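Local atomic coordinates of TETR family transcriptional repressor LFRR (Mycobacterium smegmatis, PDB entry 2V57), a protein that represses transcription of the lfrRA operon, which includes its own gene and that of an efflux pump, by binding directly to the promoter region. Residues Y107-I112 / P116-Y121. Residues are numbered along the deposited sequence; the frame is centred on the assembly and turned at random.
Sequences YYEPSI and PELAAY
Pro110 presses its ring against Leu118 and Ala119 in the first turn of helix 116-123, and the contact is made by van der Waals packing, mostly of apolar atoms. The ring meets these two neighbouring residues with two different corners. Pro110 CB sits 3.8 Å from the backbone N of Ala119 and 3.9 Å from the methyl CB of that alanine. At the other corner, Pro110 CG lies 4.0 Å from Leu118 CD2. Ring and leucine side chain run at about a right angle to each other. With no more than a methyl group at Ala119, the two backbones come close, Pro110 CA and Ala119 CA being 5.2 Å apart.

Leu118 also reaches Glu109. Its CG is anti to the backbone N (chi1 -168°), and Leu118 CD2 then touches the glutamate at two points, 3.8 Å from Glu109 CG and equally far from Glu109 OE1, the latter a plain van der Waals contact. The glutamate chain, extended beyond CG, crosses the leucine obliquely. Both residues are buried, and both rest on Ala64 of helix 56-77, with Leu118 also touching Arg65.

Within each piece, backbone hydrogen bonds such as Ile112 N to Tyr108 O (2.9 Å) hold the helical turns. On the dimer side, Tyr108, at the N-cap of helix 109-112, meets Tyr108 of the second subunit and hydrogen-bonds through OH to Lys164 of the second subunit.

The arrangement is two short consecutive helices joined by a three-residue connection and packed on helix 56-77, in the all-helical fold of a TetR-family dimer, apart from the helix-turn-helix DNA-binding motif at residues 34-53.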
loop_
_atom_site.group_PDB
_atom_site.type_symbol
_atom_site.label_atom_id
_atom_site.label_comp_id
_atom_site.label_asym_id
_atom_site.label_seq_id
_atom_site.Cartn_x
_atom_site.Cartn_y
_atom_site.Cartn_z
ATOM N N TYR B 107 5.661 1.107 -4.232
ATOM C CA TYR B 107 5.112 2.245 -3.486
ATOM C C TYR B 107 5.754 2.489 -2.114
ATOM O O TYR B 107 6.187 3.600 -1.823
ATOM C CB TYR B 107 3.591 2.120 -3.341
ATOM C CG TYR B 107 2.967 3.323 -2.661
ATOM C CD1 TYR B 107 2.804 4.531 -3.341
ATOM C CD2 TYR B 107 2.547 3.253 -1.345
ATOM C CE1 TYR B 107 2.248 5.637 -2.717
ATOM C CE2 TYR B 107 1.977 4.352 -0.716
ATOM C CZ TYR B 107 1.829 5.540 -1.405
ATOM O OH TYR B 107 1.260 6.635 -0.771
ATOM N N TYR B 108 5.838 1.447 -1.296
ATOM C CA TYR B 108 6.270 1.576 0.105
ATOM C C TYR B 108 7.739 1.161 0.260
ATOM O O TYR B 108 8.248 1.028 1.371
ATOM C CB TYR B 108 5.357 0.715 1.007
ATOM C CG TYR B 108 5.367 1.100 2.473
ATOM C CD1 TYR B 108 4.952 2.368 2.888
ATOM C CD2 TYR B 108 5.791 0.189 3.453
ATOM C CE1 TYR B 108 4.981 2.733 4.242
ATOM C CE2 TYR B 108 5.812 0.537 4.810
ATOM C CZ TYR B 108 5.404 1.813 5.197
ATOM O OH TYR B 108 5.433 2.171 6.533
ATOM N N GLU B 109 8.411 0.959 -0.871
ATOM C CA GLU B 109 9.796 0.492 -0.871
ATOM C C GLU B 109 10.839 1.334 -0.104
ATOM O O GLU B 109 11.745 0.766 0.510
ATOM C CB GLU B 109 10.267 0.260 -2.311
ATOM C CG GLU B 109 11.687 -0.245 -2.412
ATOM C CD GLU B 109 11.963 -0.941 -3.733
ATOM O OE1 GLU B 109 12.758 -0.396 -4.537
ATOM O OE2 GLU B 109 11.378 -2.027 -3.961
ATOM N N PRO B 110 10.747 2.682 -0.153
ATOM C CA PRO B 110 11.692 3.430 0.685
ATOM C C PRO B 110 11.576 3.036 2.157
ATOM O O PRO B 110 12.591 2.917 2.840
ATOM C CB PRO B 110 11.248 4.894 0.496
ATOM C CG PRO B 110 10.629 4.912 -0.897
ATOM C CD PRO B 110 9.917 3.578 -0.987
ATOM N N SER B 111 10.353 2.828 2.633
ATOM C CA SER B 111 10.143 2.414 4.020
ATOM C C SER B 111 10.605 0.985 4.214
ATOM O O SER B 111 11.333 0.698 5.148
ATOM C CB SER B 111 8.676 2.559 4.438
ATOM O OG SER B 111 8.244 3.910 4.368
ATOM N N ILE B 112 10.194 0.099 3.313
ATOM C CA ILE B 112 10.543 -1.314 3.424
ATOM C C ILE B 112 12.054 -1.506 3.467
ATOM O O ILE B 112 12.549 -2.318 4.233
ATOM C CB ILE B 112 9.932 -2.147 2.268
ATOM C CG1 ILE B 112 8.404 -2.207 2.402
ATOM C CG2 ILE B 112 10.497 -3.566 2.265
ATOM C CD1 ILE B 112 7.923 -2.858 3.682
ATOM N N PRO B 116 16.301 6.287 2.896
ATOM C CA PRO B 116 15.958 7.712 2.889
ATOM C C PRO B 116 16.318 8.351 1.555
ATOM O O PRO B 116 15.667 9.298 1.130
ATOM C CB PRO B 116 16.844 8.304 3.997
ATOM C CG PRO B 116 17.284 7.145 4.815
ATOM C CD PRO B 116 17.295 5.954 3.933
ATOM N N GLU B 117 17.351 7.837 0.897
ATOM C CA GLU B 117 17.702 8.373 -0.416
ATOM C C GLU B 117 16.598 8.107 -1.445
ATOM O O GLU B 117 16.302 8.961 -2.296
ATOM C CB GLU B 117 19.043 7.807 -0.910
ATOM C CG GLU B 117 19.328 8.114 -2.371
ATOM C CD GLU B 117 19.356 9.620 -2.658
ATOM O OE1 GLU B 117 19.610 10.426 -1.723
ATOM O OE2 GLU B 117 19.117 9.998 -3.824
ATOM N N LEU B 118 15.985 6.924 -1.377
ATOM C CA LEU B 118 14.911 6.606 -2.306
ATOM C C LEU B 118 13.679 7.426 -1.926
ATOM O O LEU B 118 12.908 7.832 -2.797
ATOM C CB LEU B 118 14.586 5.107 -2.296
ATOM C CG LEU B 118 13.690 4.568 -3.414
ATOM C CD1 LEU B 118 14.361 4.743 -4.816
ATOM C CD2 LEU B 118 13.339 3.114 -3.144
ATOM N N ALA B 119 13.505 7.679 -0.631
ATOM C CA ALA B 119 12.386 8.505 -0.177
ATOM C C ALA B 119 12.518 9.920 -0.762
ATOM O O ALA B 119 11.529 10.515 -1.195
ATOM C CB ALA B 119 12.326 8.550 1.327
ATOM N N ALA B 120 13.738 10.451 -0.757
ATOM C CA ALA B 120 14.018 11.777 -1.329
ATOM C C ALA B 120 13.755 11.784 -2.831
ATOM O O ALA B 120 13.216 12.754 -3.380
ATOM C CB ALA B 120 15.479 12.222 -1.030
ATOM N N TYR B 121 14.129 10.700 -3.500
ATOM C CA TYR B 121 13.865 10.577 -4.931
ATOM C C TYR B 121 12.368 10.647 -5.252
ATOM O O TYR B 121 11.963 11.358 -6.179
ATOM C CB TYR B 121 14.441 9.266 -5.468
ATOM C CG TYR B 121 14.611 9.237 -6.974
ATOM C CD1 TYR B 121 15.793 9.675 -7.568
ATOM C CD2 TYR B 121 13.601 8.759 -7.794
ATOM C CE1 TYR B 121 15.962 9.640 -8.958
ATOM C CE2 TYR B 121 13.745 8.732 -9.181
ATOM C CZ TYR B 121 14.917 9.167 -9.758
ATOM O OH TYR B 121 15.046 9.120 -11.136
#